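Local coordinates for protein alpha,alpha-trehalose-phosphate synthase (UDP-forming) (Burkholderia xenovorans, PDB 5HXA) that is a trehalose-phosphate synthase of glycosyltransferase family 20, with the two-domain GT-B fold, at residues A[113-118]-A[179-184]; A[90-95]-A[173-178]; A[123-128]-A[147-152]. All blocks are in the same frame, centred on the assembly; numbering follows the deposited sequence.

Contact 1 of 3, residues A[113-118]-A[179-184]; sequences GYQRVN and EELVKA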
loop_
_atom_site.group_PDB
_atom_site.type_symbol
_atom_site.label_atom_id
_atom_site.label_comp_id
_atom_site.label_asym_id
_atom_site.label_seq_id
_atom_site.Cartn_x
_atom_site.Cartn_y
_atom_site.Cartn_z
ATOM N N GLY A 113 -5.146 -18.737 -17.059
ATOM C CA GLY A 113 -5.427 -20.012 -16.414
ATOM C C GLY A 113 -6.367 -19.869 -15.230
ATOM O O GLY A 113 -7.229 -20.720 -15.003
ATOM N N TYR A 114 -6.198 -18.799 -14.454
ATOM C CA TYR A 114 -7.130 -18.480 -13.373
ATOM C C TYR A 114 -8.565 -18.399 -13.890
ATOM O O TYR A 114 -9.487 -18.976 -13.300
ATOM C CB TYR A 114 -6.691 -17.167 -12.727
ATOM C CG TYR A 114 -7.565 -16.599 -11.622
ATOM C CD1 TYR A 114 -7.389 -16.988 -10.295
ATOM C CD2 TYR A 114 -8.522 -15.627 -11.897
ATOM C CE1 TYR A 114 -8.169 -16.442 -9.275
ATOM C CE2 TYR A 114 -9.302 -15.070 -10.879
ATOM C CZ TYR A 114 -9.116 -15.487 -9.573
ATOM O OH TYR A 114 -9.877 -14.945 -8.563
ATOM N N GLN A 115 -8.769 -17.683 -15.003
ATOM C CA GLN A 115 -10.097 -17.621 -15.609
ATOM C C GLN A 115 -10.522 -18.984 -16.146
ATOM O O GLN A 115 -11.683 -19.387 -15.988
ATOM C CB GLN A 115 -10.117 -16.570 -16.721
ATOM C CG GLN A 115 -10.019 -15.113 -16.221
ATOM C CD GLN A 115 -11.309 -14.632 -15.536
ATOM O OE1 GLN A 115 -12.340 -15.311 -15.580
ATOM N NE2 GLN A 115 -11.252 -13.457 -14.904
ATOM N N ARG A 116 -9.593 -19.715 -16.773
ATOM C CA ARG A 116 -9.931 -21.016 -17.342
ATOM C C ARG A 116 -10.355 -22.003 -16.260
ATOM O O ARG A 116 -11.324 -22.754 -16.438
ATOM C CB ARG A 116 -8.745 -21.569 -18.140
ATOM C CG ARG A 116 -9.050 -22.870 -18.874
ATOM C CD ARG A 116 -7.819 -23.427 -19.608
ATOM N NE ARG A 116 -6.693 -23.654 -18.702
ATOM C CZ ARG A 116 -5.583 -22.919 -18.675
ATOM N NH1 ARG A 116 -5.424 -21.903 -19.516
ATOM N NH2 ARG A 116 -4.622 -23.208 -17.808
ATOM N N VAL A 117 -9.648 -22.018 -15.130
ATOM C CA VAL A 117 -10.012 -22.946 -14.063
ATOM C C VAL A 117 -11.373 -22.580 -13.478
ATOM O O VAL A 117 -12.216 -23.453 -13.243
ATOM C CB VAL A 117 -8.912 -22.984 -12.987
ATOM C CG1 VAL A 117 -9.428 -23.627 -11.701
ATOM C CG2 VAL A 117 -7.699 -23.738 -13.513
ATOM N N ASN A 118 -11.615 -21.287 -13.248
ATOM C CA ASN A 118 -12.924 -20.855 -12.766
ATOM C C ASN A 118 -14.037 -21.305 -13.708
ATOM O O ASN A 118 -15.080 -21.796 -13.257
ATOM C CB ASN A 118 -12.946 -19.334 -12.598
ATOM C CG ASN A 118 -12.558 -18.888 -11.191
ATOM O OD1 ASN A 118 -13.419 -18.738 -10.330
ATOM N ND2 ASN A 118 -11.263 -18.666 -10.958
ATOM N N GLU A 179 -10.362 -4.219 -13.153
ATOM C CA GLU A 179 -11.710 -3.807 -13.555
ATOM C C GLU A 179 -12.572 -5.001 -13.956
ATOM O O GLU A 179 -13.759 -5.071 -13.605
ATOM C CB GLU A 179 -11.633 -2.786 -14.688
ATOM C CG GLU A 179 -10.828 -1.574 -14.301
ATOM C CD GLU A 179 -11.260 -0.329 -15.030
ATOM O OE1 GLU A 179 -11.468 0.708 -14.360
ATOM O OE2 GLU A 179 -11.400 -0.393 -16.270
ATOM N N GLU A 180 -11.993 -5.953 -14.688
ATOM C CA GLU A 180 -12.740 -7.142 -15.084
ATOM C C GLU A 180 -13.133 -7.975 -13.866
ATOM O O GLU A 180 -14.222 -8.572 -13.826
ATOM C CB GLU A 180 -11.884 -7.957 -16.064
ATOM C CG GLU A 180 -12.496 -9.248 -16.540
ATOM C CD GLU A 180 -11.704 -9.873 -17.682
ATOM O OE1 GLU A 180 -10.464 -10.016 -17.552
ATOM O OE2 GLU A 180 -12.328 -10.203 -18.713
ATOM N N LEU A 181 -12.267 -8.007 -12.852
ATOM C CA LEU A 181 -12.541 -8.785 -11.647
ATOM C C LEU A 181 -13.701 -8.197 -10.854
ATOM O O LEU A 181 -14.576 -8.931 -10.391
ATOM C CB LEU A 181 -11.283 -8.857 -10.782
ATOM C CG LEU A 181 -10.148 -9.750 -11.326
ATOM C CD1 LEU A 181 -8.863 -9.546 -10.519
ATOM C CD2 LEU A 181 -10.551 -11.230 -11.358
ATOM N N VAL A 182 -13.720 -6.873 -10.661
ATOM C CA VAL A 182 -14.828 -6.277 -9.910
ATOM C C VAL A 182 -16.138 -6.457 -10.664
ATOM O O VAL A 182 -17.172 -6.782 -10.068
ATOM C CB VAL A 182 -14.555 -4.794 -9.607
ATOM C CG1 VAL A 182 -15.805 -4.150 -8.993
ATOM C CG2 VAL A 182 -13.341 -4.669 -8.657
ATOM N N LYS A 183 -16.120 -6.240 -11.984
ATOM C CA LYS A 183 -17.318 -6.487 -12.782
ATOM C C LYS A 183 -17.826 -7.909 -12.574
ATOM O O LYS A 183 -19.013 -8.127 -12.308
ATOM C CB LYS A 183 -17.028 -6.237 -14.265
ATOM C CG LYS A 183 -18.228 -6.630 -15.160
ATOM C CD LYS A 183 -18.008 -6.211 -16.616
ATOM C CE LYS A 183 -19.192 -6.617 -17.496
ATOM N NZ LYS A 183 -19.090 -6.004 -18.855
ATOM N N ALA A 184 -16.923 -8.894 -12.663
ATOM C CA ALA A 184 -17.333 -10.284 -12.482
ATOM C C ALA A 184 -17.890 -10.520 -11.086
ATOM O O ALA A 184 -18.843 -11.287 -10.913
ATOM C CB ALA A 184 -16.163 -11.228 -12.759
#
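Y114 and L181 make the apolar part of this contact. The CD2 methyl of L181 lies 4.1 Å from CE2 of the Y114 ring, and the two side chains meet obliquely. CG of Y114 is anti to the backbone N (chi1 177°), which sends the ring out from helix 108-126 toward helix 178-185. The two helix segments run nearly parallel, 18° apart, but their axes stay 13.5 Å from each other. The side chains of Y114, Q115, E180 and L181 span this gap, and the area buried is small, 126 Å².

Q115 and E180 form the polar part. NE2 of Q115 is in van der Waals contact with CD2 of L181, at 4.2 Å. Its 4.4 Å to OE1 of E180 is too long for a hydrogen bond. Both polar ends turn instead to one hydroxyl, that of Y111, one turn back on helix 108-126.

N118 covers the ring from within the helix. Its ND2 lies over the centre of one face of Y114. The same ND2 gives a nearly straight bond of 3.0 Å to O of Y114, reaching it from the face opposite N118 N. Y140 O, outside the helix, ties the phenol end.

Direct contact between the segments is therefore weak. Its polar link runs through the hydroxyl of Y111, beside a buried ring-to-methyl touch.

Contact 2 of 3, residues A[90-95]-A[173-178]; sequences NATLWP and RTIPPH
I175 meets two neighbouring side chains of helix 78-97, L93 and T92. Its CD1 lies 4.0 Å from CD2 of L93, and the two side chains cross at about a right angle. Its CG2 branch faces T92, with 4.3 Å between I175 CG2 and T92 CG2. I175 can serve both because CG1 is anti to the carbonyl carbon (chi1 -62°) while CG2 is anti to the backbone N. The two branches thus spread over different partners. All three residues are buried, and the contact between the segments is apolar.

The next shell fixes these groups. The hydroxyl of T92 bonds to R105 O, and its methyl faces I175. L93 also packs on F88 and Y114.

The backbone of I175 is held by H178. O of I175 accepts both H178 N, at 3.0 Å, and H178 ND1, at 2.7 Å. The carbonyl oxygen lies in the plane of the imidazole, and CA of R173 sits over one ring face. Further out, T174 and P176 pack on F413 and D414 of the second subunit.

The first of these bonds closes a type I beta turn from I175 to H178. Through I175 this turn packs against helix 78-97. P177 within it takes the N-cap position of helix 178-185, in a protein of the GT-B clan.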
loop_
_atom_site.group_PDB
_atom_site.type_symbol
_atom_site.label_atom_id
_atom_site.label_comp_id
_atom_site.label_asym_id
_atom_site.label_seq_id
_atom_site.Cartn_x
_atom_site.Cartn_y
_atom_site.Cartn_z
ATOM N N ASN A 90 -2.173 -16.801 -5.643
ATOM C CA ASN A 90 -1.247 -16.652 -4.530
ATOM C C ASN A 90 -0.066 -15.732 -4.813
ATOM O O ASN A 90 0.514 -15.197 -3.865
ATOM C CB ASN A 90 -0.757 -18.034 -4.090
ATOM C CG ASN A 90 -1.838 -18.788 -3.345
ATOM O OD1 ASN A 90 -2.764 -18.170 -2.824
ATOM N ND2 ASN A 90 -1.741 -20.104 -3.298
ATOM N N ALA A 91 0.299 -15.514 -6.075
ATOM C CA ALA A 91 1.398 -14.608 -6.379
ATOM C C ALA A 91 0.935 -13.229 -6.835
ATOM O O ALA A 91 1.764 -12.319 -6.922
ATOM C CB ALA A 91 2.320 -15.224 -7.443
ATOM N N THR A 92 -0.357 -13.046 -7.128
ATOM C CA THR A 92 -0.879 -11.729 -7.494
ATOM C C THR A 92 -1.909 -11.240 -6.489
ATOM O O THR A 92 -1.689 -10.207 -5.850
ATOM C CB THR A 92 -1.485 -11.743 -8.904
ATOM O OG1 THR A 92 -0.521 -12.247 -9.836
ATOM C CG2 THR A 92 -1.909 -10.320 -9.328
ATOM N N LEU A 93 -3.018 -11.963 -6.311
ATOM C CA LEU A 93 -4.094 -11.461 -5.460
ATOM C C LEU A 93 -3.676 -11.422 -3.993
ATOM O O LEU A 93 -3.864 -10.404 -3.313
ATOM C CB LEU A 93 -5.357 -12.316 -5.634
ATOM C CG LEU A 93 -6.024 -12.290 -7.016
ATOM C CD1 LEU A 93 -7.270 -13.185 -7.046
ATOM C CD2 LEU A 93 -6.367 -10.862 -7.441
ATOM N N TRP A 94 -3.116 -12.526 -3.483
ATOM C CA TRP A 94 -2.786 -12.585 -2.059
ATOM C C TRP A 94 -1.870 -11.447 -1.619
ATOM O O TRP A 94 -2.234 -10.729 -0.671
ATOM C CB TRP A 94 -2.185 -13.952 -1.701
ATOM C CG TRP A 94 -1.720 -13.979 -0.256
ATOM C CD1 TRP A 94 -0.513 -13.531 0.246
ATOM C CD2 TRP A 94 -2.468 -14.445 0.862
ATOM N NE1 TRP A 94 -0.478 -13.704 1.610
ATOM C CE2 TRP A 94 -1.661 -14.269 2.013
ATOM C CE3 TRP A 94 -3.739 -15.007 1.006
ATOM C CZ2 TRP A 94 -2.090 -14.633 3.285
ATOM C CZ3 TRP A 94 -4.165 -15.372 2.277
ATOM C CH2 TRP A 94 -3.341 -15.185 3.398
ATOM N N PRO A 95 -0.700 -11.212 -2.232
ATOM C CA PRO A 95 0.137 -10.100 -1.740
ATOM C C PRO A 95 -0.520 -8.735 -1.891
ATOM O O PRO A 95 -0.435 -7.909 -0.973
ATOM C CB PRO A 95 1.424 -10.220 -2.576
ATOM C CG PRO A 95 1.045 -11.024 -3.769
ATOM C CD PRO A 95 -0.018 -11.977 -3.296
ATOM N N ARG A 173 -6.100 -1.086 -7.901
ATOM C CA ARG A 173 -5.889 -0.788 -9.314
ATOM C C ARG A 173 -4.486 -1.142 -9.791
ATOM O O ARG A 173 -4.239 -1.098 -11.004
ATOM C CB ARG A 173 -6.201 0.687 -9.606
ATOM C CG ARG A 173 -5.255 1.729 -8.992
ATOM C CD ARG A 173 -5.881 3.141 -9.102
ATOM N NE ARG A 173 -4.954 4.222 -8.762
ATOM C CZ ARG A 173 -4.291 4.948 -9.659
ATOM N NH1 ARG A 173 -4.450 4.713 -10.956
ATOM N NH2 ARG A 173 -3.463 5.905 -9.263
ATOM N N THR A 174 -3.575 -1.520 -8.890
ATOM C CA THR A 174 -2.274 -2.007 -9.339
ATOM C C THR A 174 -2.371 -3.404 -9.950
ATOM O O THR A 174 -1.474 -3.801 -10.702
ATOM C CB THR A 174 -1.244 -1.999 -8.193
ATOM O OG1 THR A 174 -1.625 -2.926 -7.166
ATOM C CG2 THR A 174 -1.106 -0.590 -7.594
ATOM N N ILE A 175 -3.434 -4.150 -9.661
ATOM C CA ILE A 175 -3.677 -5.443 -10.314
ATOM C C ILE A 175 -4.195 -5.168 -11.725
ATOM O O ILE A 175 -5.272 -4.572 -11.874
ATOM C CB ILE A 175 -4.685 -6.288 -9.521
ATOM C CG1 ILE A 175 -4.147 -6.619 -8.124
ATOM C CG2 ILE A 175 -5.067 -7.555 -10.296
ATOM C CD1 ILE A 175 -5.266 -7.055 -7.161
ATOM N N PRO A 176 -3.492 -5.563 -12.782
ATOM C CA PRO A 176 -3.826 -5.052 -14.124
ATOM C C PRO A 176 -5.257 -5.367 -14.544
ATOM O O PRO A 176 -5.952 -4.462 -15.022
ATOM C CB PRO A 176 -2.774 -5.719 -15.029
ATOM C CG PRO A 176 -1.573 -5.817 -14.115
ATOM C CD PRO A 176 -2.178 -6.237 -12.775
ATOM N N PRO A 177 -5.776 -6.609 -14.365
ATOM C CA PRO A 177 -7.190 -6.839 -14.737
ATOM C C PRO A 177 -8.217 -6.524 -13.650
ATOM O O PRO A 177 -9.301 -7.122 -13.647
ATOM C CB PRO A 177 -7.217 -8.332 -15.081
ATOM C CG PRO A 177 -6.200 -8.919 -14.133
ATOM C CD PRO A 177 -5.090 -7.886 -14.063
ATOM N N HIS A 178 -7.919 -5.586 -12.744
ATOM C CA HIS A 178 -8.813 -5.350 -11.609
ATOM C C HIS A 178 -10.222 -4.967 -12.052
ATOM O O HIS A 178 -11.199 -5.344 -11.396
ATOM C CB HIS A 178 -8.242 -4.266 -10.688
ATOM C CG HIS A 178 -8.155 -2.915 -11.325
ATOM N ND1 HIS A 178 -7.094 -2.533 -12.118
ATOM C CD2 HIS A 178 -8.995 -1.853 -11.282
ATOM C CE1 HIS A 178 -7.289 -1.296 -12.546
ATOM N NE2 HIS A 178 -8.437 -0.864 -12.053
#

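Contact 3 of 3, residues A[123-128]-A[147-152]; sequences KQLKEL and RCLREL
K126 reaches L152 because a chi1 of 172° places its CG opposite the backbone N, beside the carbonyl carbon, and the chain beyond stays extended. This carries NZ out to the backbone at the end of helix 145-151. L152 has CG anti to the carbonyl carbon (chi1 -65°), and its CD1 methyl comes to rest on K123.

K126 NZ donates a hydrogen bond of 2.9 Å to L152 O. The nitrogen lies in the carbonyl plane, with a C=O...N angle of 145°. The lysine's aliphatic part is used too: its CD is 3.8 Å from CB of L152, where the side chains pass at a slant. One lysine thus offers methylenes to a leucine side chain and an ammonium group to the same residue's carbonyl. The positive charge would suit a carbonyl at a helix C-terminus.

L152 CD1 lies 3.6 Å from CA of K123, so this methyl sits against backbone more than side chain. The ammonium end of K123 leads away from the contact. Deeper in, CD2 of L125 meets CD1 of L149 at 4.4 Å, a looser touch between buried leucines.

L149 also packs on A122 of helix 108-126 and on I158 of strand 158-161. The adjacent C148 touches N118, A119 and A122. The ends of helices 108-126 and 145-151 therefore pack together beside the parallel strands, with strand 134-138 linking the two helices along the chain.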
loop_
_atom_site.group_PDB
_atom_site.type_symbol
_atom_site.label_atom_id
_atom_site.label_comp_id
_atom_site.label_asym_id
_atom_site.label_seq_id
_atom_site.Cartn_x
_atom_site.Cartn_y
_atom_site.Cartn_z
ATOM N N LYS A 123 -18.461 -25.067 -15.047
ATOM C CA LYS A 123 -19.118 -25.977 -15.980
ATOM C C LYS A 123 -19.404 -27.318 -15.319
ATOM O O LYS A 123 -20.479 -27.901 -15.518
ATOM C CB LYS A 123 -18.256 -26.150 -17.230
ATOM C CG LYS A 123 -18.888 -26.995 -18.338
ATOM C CD LYS A 123 -17.973 -27.062 -19.557
ATOM C CE LYS A 123 -18.463 -28.092 -20.575
ATOM N NZ LYS A 123 -17.478 -28.321 -21.676
ATOM N N GLN A 124 -18.472 -27.808 -14.501
ATOM C CA GLN A 124 -18.675 -29.096 -13.845
ATOM C C GLN A 124 -19.665 -28.993 -12.695
ATOM O O GLN A 124 -20.456 -29.914 -12.478
ATOM C CB GLN A 124 -17.344 -29.650 -13.348
ATOM C CG GLN A 124 -16.456 -30.192 -14.458
ATOM C CD GLN A 124 -15.079 -30.557 -13.949
ATOM O OE1 GLN A 124 -14.416 -29.749 -13.296
ATOM N NE2 GLN A 124 -14.649 -31.782 -14.224
ATOM N N LEU A 125 -19.636 -27.886 -11.944
ATOM C CA LEU A 125 -20.631 -27.693 -10.892
ATOM C C LEU A 125 -22.040 -27.644 -11.471
ATOM O O LEU A 125 -22.973 -28.223 -10.900
ATOM C CB LEU A 125 -20.337 -26.413 -10.104
ATOM C CG LEU A 125 -21.420 -26.100 -9.069
ATOM C CD1 LEU A 125 -21.507 -27.232 -8.053
ATOM C CD2 LEU A 125 -21.188 -24.761 -8.374
ATOM N N LYS A 126 -22.208 -26.971 -12.614
ATOM C CA LYS A 126 -23.538 -26.813 -13.204
ATOM C C LYS A 126 -24.240 -28.148 -13.417
ATOM O O LYS A 126 -25.466 -28.234 -13.265
ATOM C CB LYS A 126 -23.447 -26.063 -14.537
ATOM C CG LYS A 126 -24.774 -26.036 -15.304
ATOM C CD LYS A 126 -24.644 -25.364 -16.657
ATOM C CE LYS A 126 -25.959 -25.409 -17.420
ATOM N NZ LYS A 126 -25.819 -24.839 -18.796
ATOM N N GLU A 127 -23.490 -29.200 -13.762
ATOM C CA GLU A 127 -24.100 -30.515 -13.948
ATOM C C GLU A 127 -24.737 -31.051 -12.672
ATOM O O GLU A 127 -25.647 -31.882 -12.748
ATOM C CB GLU A 127 -23.061 -31.520 -14.452
ATOM C CG GLU A 127 -22.520 -31.204 -15.823
ATOM C CD GLU A 127 -23.618 -31.103 -16.858
ATOM O OE1 GLU A 127 -24.382 -32.080 -17.012
ATOM O OE2 GLU A 127 -23.730 -30.040 -17.505
ATOM N N LEU A 128 -24.281 -30.600 -11.509
ATOM C CA LEU A 128 -24.745 -31.108 -10.227
ATOM C C LEU A 128 -25.837 -30.254 -9.610
ATOM O O LEU A 128 -26.360 -30.616 -8.553
ATOM C CB LEU A 128 -23.571 -31.204 -9.250
ATOM C CG LEU A 128 -22.355 -31.990 -9.738
ATOM C CD1 LEU A 128 -21.192 -31.777 -8.788
ATOM C CD2 LEU A 128 -22.698 -33.464 -9.846
ATOM N N ARG A 147 -19.757 -15.144 -12.293
ATOM C CA ARG A 147 -19.932 -14.720 -13.680
ATOM C C ARG A 147 -19.833 -15.909 -14.630
ATOM O O ARG A 147 -20.596 -16.004 -15.601
ATOM C CB ARG A 147 -18.911 -13.638 -14.056
ATOM C CG ARG A 147 -19.052 -13.218 -15.521
ATOM C CD ARG A 147 -18.386 -11.897 -15.842
ATOM N NE ARG A 147 -18.656 -11.474 -17.219
ATOM C CZ ARG A 147 -19.638 -10.649 -17.577
ATOM N NH1 ARG A 147 -20.454 -10.141 -16.661
ATOM N NH2 ARG A 147 -19.803 -10.322 -18.854
ATOM N N CYS A 148 -18.907 -16.834 -14.362
ATOM C CA CYS A 148 -18.866 -18.069 -15.142
ATOM C C CYS A 148 -20.191 -18.816 -15.057
ATOM O O CYS A 148 -20.668 -19.370 -16.057
ATOM C CB CYS A 148 -17.724 -18.965 -14.661
ATOM S SG CYS A 148 -16.070 -18.304 -14.925
ATOM N N LEU A 149 -20.802 -18.851 -13.874
ATOM C CA LEU A 149 -22.078 -19.556 -13.759
ATOM C C LEU A 149 -23.177 -18.837 -14.535
ATOM O O LEU A 149 -23.950 -19.481 -15.256
ATOM C CB LEU A 149 -22.464 -19.729 -12.287
ATOM C CG LEU A 149 -21.665 -20.785 -11.506
ATOM C CD1 LEU A 149 -22.006 -20.726 -10.021
ATOM C CD2 LEU A 149 -21.883 -22.212 -12.073
ATOM N N ARG A 150 -23.255 -17.504 -14.418
ATOM C CA ARG A 150 -24.277 -16.752 -15.155
ATOM C C ARG A 150 -24.141 -16.972 -16.655
ATOM O O ARG A 150 -25.142 -17.045 -17.377
ATOM C CB ARG A 150 -24.182 -15.251 -14.860
ATOM C CG ARG A 150 -24.265 -14.867 -13.389
ATOM C CD ARG A 150 -25.534 -15.398 -12.728
ATOM N NE ARG A 150 -25.621 -14.879 -11.367
ATOM C CZ ARG A 150 -26.415 -15.361 -10.414
ATOM N NH1 ARG A 150 -27.226 -16.388 -10.659
ATOM N NH2 ARG A 150 -26.400 -14.800 -9.212
ATOM N N GLU A 151 -22.903 -17.052 -17.140
ATOM C CA GLU A 151 -22.657 -17.297 -18.553
ATOM C C GLU A 151 -23.168 -18.660 -18.989
ATOM O O GLU A 151 -23.460 -18.851 -20.173
ATOM C CB GLU A 151 -21.161 -17.174 -18.841
ATOM C CG GLU A 151 -20.833 -16.255 -19.989
ATOM C CD GLU A 151 -20.371 -14.899 -19.523
ATOM O OE1 GLU A 151 -19.280 -14.824 -18.921
ATOM O OE2 GLU A 151 -21.098 -13.910 -19.753
ATOM N N LEU A 152 -23.288 -19.608 -18.061
ATOM C CA LEU A 152 -23.879 -20.907 -18.331
ATOM C C LEU A 152 -25.391 -20.908 -18.130
ATOM O O LEU A 152 -26.015 -21.969 -18.209
ATOM C CB LEU A 152 -23.228 -21.971 -17.442
ATOM C CG LEU A 152 -21.739 -22.236 -17.704
ATOM C CD1 LEU A 152 -21.165 -23.120 -16.623
ATOM C CD2 LEU A 152 -21.540 -22.881 -19.066
#

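The three contacts lie in the N-terminal half of the chain, in the part of the fold built on the mixed sheet that includes strands 134-138 and 158-161. Helix 108-126 is shared by contacts 1 and 3, whose centres are about 14 Å apart. They touch where N118 meets C148 and where K183 and A184 meet R147. Contacts 1 and 2 are closer, about 11 Å between centres, and join through L93, Y114, L181 and I175. Contacts 2 and 3 do not touch; their centres are about 25 Å apart. Along the chain, contacts 1 and 2 alternate, and contact 3 is nested inside both. Contact 1 thus connects the subunit-facing turn of contact 2 to the helix ends of contact 3.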